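Local coordinates for putative cell adhesion protein (Parabacteroides distasonis, PDB 3LIU) that probably serves as a fimbrial subunit of the FimA/Mfa1 family, building pili that are thought to mediate cell adhesion, at residues F233-L245 and K257-K269. Sequence-based numbering, arbitrary orientation.
Sequences FGYLDYKVGLLFL and KKGLQTKYDALAK
With chi1 at -58°, Thr262 turns OG1 back beside its own backbone N and against Leu236, while Lys239, folded at chi2, swings its ammonium to the same place. Both groups converge on Leu236 O, in the 3-10 segment 235-237: Thr262 OG1 donates to Leu236 O over 2.6 Å, in the carbonyl plane and on a lone pair, and Lys239 NZ adds a second bond. The lysine chain runs alongside the threonine, its NZ 3.7 Å from Thr262 CB, so one carbonyl ties the turn to both strands.

Beyond this knot the backbones pair in parallel. Thr262 N donates to Tyr238 O, Val240 N to Thr262 O at 2.9 Å, and Tyr264 N to Val240 O, one chain alternately giving and receiving.

At the end near the turn, Tyr235 lays a ring face over Gly259, whose CA sits 3.5 Å from the centroid in a CH-pi contact; the ring's hydroxyl is held by the Glu296 carboxylate and the backbone N of Lys293. Gln261 extends across Tyr238, CD 3.5 Å from Tyr238 CB, with the amide and ring planes 26° apart. Its NE2 is gripped by Lys258 O and by Ser207 of strand 193-213, which fixes the amide's rotation.

At the far end Gly241 fits closely against the turn after Tyr264: its CA lies 3.4 Å from Leu267 O, in a CA-H...O contact. A water bridges Gly241 O and Asp265 OD1.

Strand 238-240 also pairs antiparallel with strand 193-213, so strand 262-263 extends a mixed sheet. The example illustrates parallel pairing of two short strands joined by a long loop, here within a beta-rich subunit of the fimbrillin superfamily.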
ATOM      1  N   PHE A 233       7.965 -12.789 -10.351  1.00 15.77           N
ATOM      2  CA  PHE A 233       8.148 -12.264  -9.012  1.00 14.20           C
ATOM      3  C   PHE A 233       8.409 -13.400  -8.073  1.00 14.67           C
ATOM      4  O   PHE A 233       7.778 -14.462  -8.162  1.00 13.90           O
ATOM      5  CB  PHE A 233       6.918 -11.466  -8.596  1.00 16.05           C
ATOM      6  CG  PHE A 233       6.643 -10.322  -9.516  1.00 12.68           C
ATOM      7  CD1 PHE A 233       7.650  -9.375  -9.766  1.00 12.93           C
ATOM      8  CD2 PHE A 233       5.426 -10.196 -10.167  1.00 14.37           C
ATOM      9  CE1 PHE A 233       7.419  -8.294 -10.606  1.00 11.84           C
ATOM     10  CE2 PHE A 233       5.179  -9.123 -10.994  1.00 16.68           C
ATOM     11  CZ  PHE A 233       6.179  -8.161 -11.222  1.00 12.00           C
ATOM     12  N   GLY A 234       9.380 -13.182  -7.201  1.00 14.71           N
ATOM     13  CA  GLY A 234       9.740 -14.156  -6.205  1.00 15.41           C
ATOM     14  C   GLY A 234      10.173 -13.526  -4.925  1.00 12.86           C
ATOM     15  O   GLY A 234       9.806 -12.386  -4.622  1.00 10.01           O
ATOM     16  N   TYR A 235      10.970 -14.266  -4.157  1.00 13.14           N
ATOM     17  CA  TYR A 235      11.320 -13.839  -2.830  1.00 11.43           C
ATOM     18  C   TYR A 235      12.012 -12.450  -2.780  1.00 12.60           C
ATOM     19  O   TYR A 235      11.794 -11.682  -1.849  1.00 11.32           O
ATOM     20  CB  TYR A 235      12.169 -14.887  -2.109  1.00 12.02           C
ATOM     21  CG  TYR A 235      11.424 -16.149  -1.665  1.00 11.91           C
ATOM     22  CD1 TYR A 235      10.222 -16.078  -0.938  1.00 13.45           C
ATOM     23  CD2 TYR A 235      11.929 -17.394  -1.919  1.00 16.33           C
ATOM     24  CE1 TYR A 235       9.543 -17.227  -0.545  1.00  7.78           C
ATOM     25  CE2 TYR A 235      11.243 -18.558  -1.503  1.00 13.03           C
ATOM     26  CZ  TYR A 235      10.056 -18.450  -0.814  1.00 12.60           C
ATOM     27  OH  TYR A 235       9.371 -19.551  -0.403  1.00  9.18           O
ATOM     28  N   LEU A 236      12.869 -12.139  -3.737  1.00 11.74           N
ATOM     29  CA  LEU A 236      13.577 -10.847  -3.694  1.00 14.28           C
ATOM     30  C   LEU A 236      12.582  -9.661  -3.871  1.00 14.09           C
ATOM     31  O   LEU A 236      12.913  -8.513  -3.546  1.00 14.26           O
ATOM     32  CB  LEU A 236      14.654 -10.778  -4.773  1.00 13.76           C
ATOM     33  CG  LEU A 236      15.863 -11.715  -4.596  1.00 17.23           C
ATOM     34  CD1 LEU A 236      16.675 -11.682  -5.864  1.00 11.46           C
ATOM     35  CD2 LEU A 236      16.717 -11.349  -3.412  1.00 15.27           C
ATOM     36  N   ASP A 237      11.382  -9.971  -4.372  1.00 11.54           N
ATOM     37  CA  ASP A 237      10.298  -8.993  -4.602  1.00 12.29           C
ATOM     38  C   ASP A 237       9.425  -8.745  -3.397  1.00 12.62           C
ATOM     39  O   ASP A 237       8.649  -7.799  -3.402  1.00 13.12           O
ATOM     40  CB  ASP A 237       9.435  -9.438  -5.772  1.00 14.72           C
ATOM     41  CG  ASP A 237      10.216  -9.458  -7.085  1.00 15.19           C
ATOM     42  OD1 ASP A 237      10.590  -8.355  -7.529  1.00 14.65           O
ATOM     43  OD2 ASP A 237      10.419 -10.546  -7.655  1.00 13.60           O
ATOM     44  N   TYR A 238       9.523  -9.620  -2.396  1.00 15.20           N
ATOM     45  CA  TYR A 238       9.109  -9.318  -1.042  1.00 14.32           C
ATOM     46  C   TYR A 238      10.160  -8.414  -0.381  1.00 13.25           C
ATOM     47  O   TYR A 238      11.354  -8.616  -0.562  1.00 15.14           O
ATOM     48  CB  TYR A 238       8.944 -10.600  -0.188  1.00 14.67           C
ATOM     49  CG  TYR A 238       7.703 -11.419  -0.462  1.00 14.67           C
ATOM     50  CD1 TYR A 238       6.442 -10.907  -0.181  1.00 11.14           C
ATOM     51  CD2 TYR A 238       7.780 -12.732  -0.934  1.00 12.01           C
ATOM     52  CE1 TYR A 238       5.320 -11.642  -0.377  1.00 13.10           C
ATOM     53  CE2 TYR A 238       6.642 -13.477  -1.143  1.00 13.86           C
ATOM     54  CZ  TYR A 238       5.400 -12.904  -0.851  1.00 12.10           C
ATOM     55  OH  TYR A 238       4.236 -13.577  -1.041  1.00 14.21           O
ATOM     56  N   LYS A 239       9.706  -7.450   0.426  1.00 13.45           N
ATOM     57  CA  LYS A 239      10.582  -6.527   1.101  1.00 10.31           C
ATOM     58  C   LYS A 239      10.451  -6.638   2.612  1.00 10.97           C
ATOM     59  O   LYS A 239       9.407  -6.944   3.131  1.00 11.05           O
ATOM     60  CB  LYS A 239      10.311  -5.076   0.650  1.00 10.85           C
ATOM     61  CG  LYS A 239      10.248  -4.837  -0.850  1.00 15.25           C
ATOM     62  CD  LYS A 239      11.507  -5.289  -1.620  1.00 12.40           C
ATOM     63  CE  LYS A 239      11.306  -5.235  -3.126  1.00 13.01           C
ATOM     64  NZ  LYS A 239      12.509  -5.703  -3.890  1.00 14.55           N
ATOM     65  N   VAL A 240      11.553  -6.397   3.309  1.00 11.68           N
ATOM     66  CA  VAL A 240      11.650  -6.660   4.717  1.00 12.11           C
ATOM     67  C   VAL A 240      12.547  -5.595   5.346  1.00 13.96           C
ATOM     68  O   VAL A 240      13.561  -5.168   4.751  1.00 13.96           O
ATOM     69  CB  VAL A 240      12.174  -8.097   5.039  1.00 12.35           C
ATOM     70  CG1 VAL A 240      13.664  -8.318   4.587  1.00 11.16           C
ATOM     71  CG2 VAL A 240      12.010  -8.392   6.502  1.00 13.39           C
ATOM     72  N   GLY A 241      12.198  -5.189   6.563  1.00 12.83           N
ATOM     73  CA  GLY A 241      12.862  -4.044   7.210  1.00 10.59           C
ATOM     74  C   GLY A 241      14.248  -4.302   7.788  1.00 13.26           C
ATOM     75  O   GLY A 241      15.086  -3.378   7.892  1.00 11.39           O
ATOM     76  N   LEU A 242      14.485  -5.556   8.159  1.00 12.71           N
ATOM     77  CA  LEU A 242      15.747  -5.999   8.729  1.00 13.03           C
ATOM     78  C   LEU A 242      16.167  -7.351   8.156  1.00 11.43           C
ATOM     79  O   LEU A 242      15.311  -8.157   7.758  1.00 15.01           O
ATOM     80  CB  LEU A 242      15.593  -6.154  10.261  1.00 15.11           C
ATOM     81  CG  LEU A 242      15.270  -4.878  11.028  1.00 17.06           C
ATOM     82  CD1 LEU A 242      14.713  -5.220  12.435  1.00 11.23           C
ATOM     83  CD2 LEU A 242      16.482  -3.966  11.048  1.00 10.92           C
ATOM     84  N   LEU A 243      17.482  -7.594   8.144  1.00 12.59           N
ATOM     85  CA  LEU A 243      18.049  -8.883   7.794  1.00 14.77           C
ATOM     86  C   LEU A 243      18.652  -9.536   9.055  1.00 16.58           C
ATOM     87  O   LEU A 243      19.077  -8.864   9.976  1.00 16.10           O
ATOM     88  CB  LEU A 243      19.102  -8.754   6.701  1.00 15.38           C
ATOM     89  CG  LEU A 243      18.670  -8.110   5.388  1.00 18.21           C
ATOM     90  CD1 LEU A 243      19.903  -7.861   4.421  1.00  6.13           C
ATOM     91  CD2 LEU A 243      17.638  -8.989   4.744  1.00 18.51           C
ATOM     92  N   PHE A 244      18.651 -10.861   9.097  1.00 18.26           N
ATOM     93  CA  PHE A 244      19.159 -11.582  10.259  1.00 22.97           C
ATOM     94  C   PHE A 244      20.267 -12.544   9.809  1.00 27.13           C
ATOM     95  O   PHE A 244      20.521 -12.708   8.603  1.00 28.06           O
ATOM     96  CB  PHE A 244      17.996 -12.264  11.010  1.00 21.28           C
ATOM     97  CG  PHE A 244      17.019 -11.284  11.581  1.00 20.39           C
ATOM     98  CD1 PHE A 244      15.948 -10.820  10.823  1.00 17.57           C
ATOM     99  CD2 PHE A 244      17.218 -10.742  12.854  1.00 19.32           C
ATOM    100  CE1 PHE A 244      15.059  -9.865  11.355  1.00 16.16           C
ATOM    101  CE2 PHE A 244      16.342  -9.793  13.363  1.00 17.30           C
ATOM    102  CZ  PHE A 244      15.260  -9.371  12.610  1.00 17.04           C
ATOM    103  N   LEU A 245      21.005 -13.101  10.759  1.00 34.09           N
ATOM    104  CA  LEU A 245      22.129 -13.991  10.377  1.00 39.29           C
ATOM    105  C   LEU A 245      21.586 -15.308   9.796  1.00 41.12           C
ATOM    106  O   LEU A 245      20.546 -15.826  10.237  1.00 39.54           O
ATOM    107  CB  LEU A 245      23.086 -14.261  11.554  1.00 39.01           C
ATOM    108  CG  LEU A 245      24.107 -13.161  11.802  1.00 41.04           C
ATOM    109  CD1 LEU A 245      24.876 -13.525  13.036  1.00 36.70           C
ATOM    110  CD2 LEU A 245      25.022 -12.969  10.584  1.00 36.22           C
ATOM    111  N   LYS A 257       8.127 -16.867   7.801  1.00 10.91           N
ATOM    112  CA  LYS A 257       8.696 -15.982   6.792  1.00 10.76           C
ATOM    113  C   LYS A 257       9.687 -16.791   5.986  1.00 11.58           C
ATOM    114  O   LYS A 257      10.700 -17.281   6.548  1.00 10.78           O
ATOM    115  CB  LYS A 257       9.387 -14.793   7.481  1.00 10.73           C
ATOM    116  CG  LYS A 257      10.053 -13.763   6.603  1.00 11.25           C
ATOM    117  CD  LYS A 257      11.444 -14.122   6.147  1.00 15.15           C
ATOM    118  CE  LYS A 257      12.197 -12.908   5.616  1.00 16.90           C
ATOM    119  NZ  LYS A 257      13.627 -13.264   5.215  1.00 15.71           N
ATOM    120  N   LYS A 258       9.393 -16.964   4.692  1.00 10.88           N
ATOM    121  CA  LYS A 258      10.238 -17.735   3.798  1.00 11.12           C
ATOM    122  C   LYS A 258      10.998 -16.839   2.848  1.00 12.84           C
ATOM    123  O   LYS A 258      10.535 -15.750   2.489  1.00 12.43           O
ATOM    124  CB  LYS A 258       9.423 -18.770   3.000  1.00  9.26           C
ATOM    125  CG  LYS A 258       8.742 -19.823   3.847  1.00 19.31           C
ATOM    126  CD  LYS A 258       9.763 -20.592   4.732  1.00 22.08           C
ATOM    127  CE  LYS A 258       9.170 -21.709   5.515  1.00 25.96           C
ATOM    128  NZ  LYS A 258      10.241 -22.411   6.323  1.00 23.75           N
ATOM    129  N   GLY A 259      12.176 -17.321   2.454  1.00 10.75           N
ATOM    130  CA  GLY A 259      12.997 -16.712   1.428  1.00 12.44           C
ATOM    131  C   GLY A 259      13.945 -15.595   1.849  1.00 13.95           C
ATOM    132  O   GLY A 259      13.761 -14.909   2.874  1.00 14.04           O
ATOM    133  N   LEU A 260      14.964 -15.392   1.026  1.00 15.22           N
ATOM    134  CA  LEU A 260      15.778 -14.200   1.139  1.00 12.89           C
ATOM    135  C   LEU A 260      14.987 -13.082   0.482  1.00 12.25           C
ATOM    136  O   LEU A 260      14.851 -13.024  -0.717  1.00 11.06           O
ATOM    137  CB  LEU A 260      17.142 -14.386   0.464  1.00 14.83           C
ATOM    138  CG  LEU A 260      18.143 -13.222   0.383  1.00 14.06           C
ATOM    139  CD1 LEU A 260      18.507 -12.693   1.770  1.00 12.69           C
ATOM    140  CD2 LEU A 260      19.451 -13.662  -0.356  1.00 15.64           C
ATOM    141  N   GLN A 261      14.491 -12.189   1.316  1.00 13.70           N
ATOM    142  CA  GLN A 261      13.747 -11.040   0.900  1.00 15.12           C
ATOM    143  C   GLN A 261      14.715  -9.840   0.897  1.00 15.05           C
ATOM    144  O   GLN A 261      15.762  -9.845   1.545  1.00 12.84           O
ATOM    145  CB  GLN A 261      12.594 -10.807   1.902  1.00 14.48           C
ATOM    146  CG  GLN A 261      11.686 -12.028   2.020  1.00 14.43           C
ATOM    147  CD  GLN A 261      10.412 -11.756   2.830  1.00 15.18           C
ATOM    148  OE1 GLN A 261      10.155 -10.621   3.253  1.00  9.13           O
ATOM    149  NE2 GLN A 261       9.594 -12.790   2.997  1.00 10.67           N
ATOM    150  N   THR A 262      14.340  -8.809   0.156  1.00 15.51           N
ATOM    151  CA  THR A 262      15.161  -7.606   0.020  1.00 11.52           C
ATOM    152  C   THR A 262      14.914  -6.602   1.147  1.00 11.92           C
ATOM    153  O   THR A 262      13.772  -6.163   1.401  1.00 12.06           O
ATOM    154  CB  THR A 262      14.881  -6.970  -1.354  1.00 13.68           C
ATOM    155  OG1 THR A 262      15.177  -7.932  -2.390  1.00 10.42           O
ATOM    156  CG2 THR A 262      15.702  -5.672  -1.582  1.00  8.44           C
ATOM    157  N   LYS A 263      15.998  -6.221   1.824  1.00 11.09           N
ATOM    158  CA  LYS A 263      15.931  -5.209   2.845  1.00 10.66           C
ATOM    159  C   LYS A 263      15.570  -3.841   2.288  1.00 13.85           C
ATOM    160  O   LYS A 263      16.119  -3.384   1.285  1.00 15.81           O
ATOM    161  CB  LYS A 263      17.254  -5.100   3.540  1.00 13.19           C
ATOM    162  CG  LYS A 263      17.298  -4.089   4.686  1.00 15.92           C
ATOM    163  CD  LYS A 263      18.464  -4.423   5.609  1.00 24.63           C
ATOM    164  CE  LYS A 263      19.266  -3.245   6.023  1.00 29.68           C
ATOM    165  NZ  LYS A 263      20.139  -2.860   4.949  1.00 31.47           N
ATOM    166  N   TYR A 264      14.640  -3.208   2.961  1.00 15.61           N
ATOM    167  CA  TYR A 264      14.242  -1.858   2.662  1.00 16.23           C
ATOM    168  C   TYR A 264      14.167  -1.150   4.007  1.00 15.73           C
ATOM    169  O   TYR A 264      13.277  -1.432   4.815  1.00 16.14           O
ATOM    170  CB  TYR A 264      12.896  -1.863   1.901  1.00 16.88           C
ATOM    171  CG  TYR A 264      12.377  -0.519   1.488  1.00 18.66           C
ATOM    172  CD1 TYR A 264      13.243   0.518   1.147  1.00 17.38           C
ATOM    173  CD2 TYR A 264      11.018  -0.294   1.376  1.00 22.06           C
ATOM    174  CE1 TYR A 264      12.771   1.754   0.781  1.00 25.05           C
ATOM    175  CE2 TYR A 264      10.535   0.969   1.011  1.00 19.65           C
ATOM    176  CZ  TYR A 264      11.421   1.976   0.717  1.00 13.87           C
ATOM    177  OH  TYR A 264      10.983   3.213   0.372  1.00 19.24           O
ATOM    178  N   ASP A 265      15.100  -0.224   4.230  1.00 14.71           N
ATOM    179  CA  ASP A 265      15.243   0.443   5.530  1.00 16.22           C
ATOM    180  C   ASP A 265      13.980   1.180   5.985  1.00 16.44           C
ATOM    181  O   ASP A 265      13.780   1.371   7.187  1.00 14.35           O
ATOM    182  CB  ASP A 265      16.437   1.426   5.531  1.00 19.27           C
ATOM    183  CG  ASP A 265      17.794   0.711   5.454  1.00 20.64           C
ATOM    184  OD1 ASP A 265      17.874  -0.465   5.810  1.00 22.36           O
ATOM    185  OD2 ASP A 265      18.753   1.308   4.976  1.00 21.98           O
ATOM    186  N   ALA A 266      13.160   1.623   5.040  1.00 13.68           N
ATOM    187  CA  ALA A 266      11.900   2.307   5.374  1.00 14.24           C
ATOM    188  C   ALA A 266      10.938   1.375   6.131  1.00 15.68           C
ATOM    189  O   ALA A 266      10.005   1.827   6.804  1.00 15.57           O
ATOM    190  CB  ALA A 266      11.221   2.870   4.087  1.00 12.87           C
ATOM    191  N   LEU A 267      11.153   0.072   6.022  1.00 13.91           N
ATOM    192  CA  LEU A 267      10.282  -0.899   6.690  1.00 15.16           C
ATOM    193  C   LEU A 267      10.727  -1.343   8.090  1.00 14.89           C
ATOM    194  O   LEU A 267      10.232  -2.352   8.597  1.00 11.30           O
ATOM    195  CB  LEU A 267      10.095  -2.128   5.789  1.00 11.13           C
ATOM    196  CG  LEU A 267       9.403  -1.831   4.455  1.00 12.19           C
ATOM    197  CD1 LEU A 267       9.216  -3.147   3.672  1.00 12.98           C
ATOM    198  CD2 LEU A 267       8.052  -1.123   4.694  1.00 11.28           C
ATOM    199  N   ALA A 268      11.661  -0.609   8.708  1.00 16.04           N
ATOM    200  CA  ALA A 268      11.996  -0.782  10.147  1.00 16.54           C
ATOM    201  C   ALA A 268      12.060   0.563  10.863  1.00 16.95           C
ATOM    202  O   ALA A 268      12.452   1.589  10.269  1.00 14.61           O
ATOM    203  CB  ALA A 268      13.333  -1.545  10.316  1.00 13.73           C
ATOM    204  N   LYS A 269      11.646   0.574  12.122  1.00 14.12           N
ATOM    205  CA  LYS A 269      11.744   1.770  12.937  1.00 16.29           C
ATOM    206  C   LYS A 269      12.108   1.409  14.362  1.00 17.93           C
ATOM    207  O   LYS A 269      11.399   0.624  15.037  1.00 13.11           O
ATOM    208  CB  LYS A 269      10.414   2.507  12.965  1.00 17.66           C
ATOM    209  CG  LYS A 269      10.418   3.825  13.710  1.00 21.33           C
ATOM    210  CD  LYS A 269      10.708   5.010  12.810  1.00 31.27           C
ATOM    211  CE  LYS A 269      10.713   6.330  13.588  1.00 33.35           C
ATOM    212  NZ  LYS A 269      12.037   6.603  14.196  1.00 46.68           N
TER
HETATM  213  O   HOH W   1      16.956  -1.514   8.258  1.00 27.61           O
HETATM  214  O   HOH W   2      14.629 -10.754   7.202  1.00 16.92           O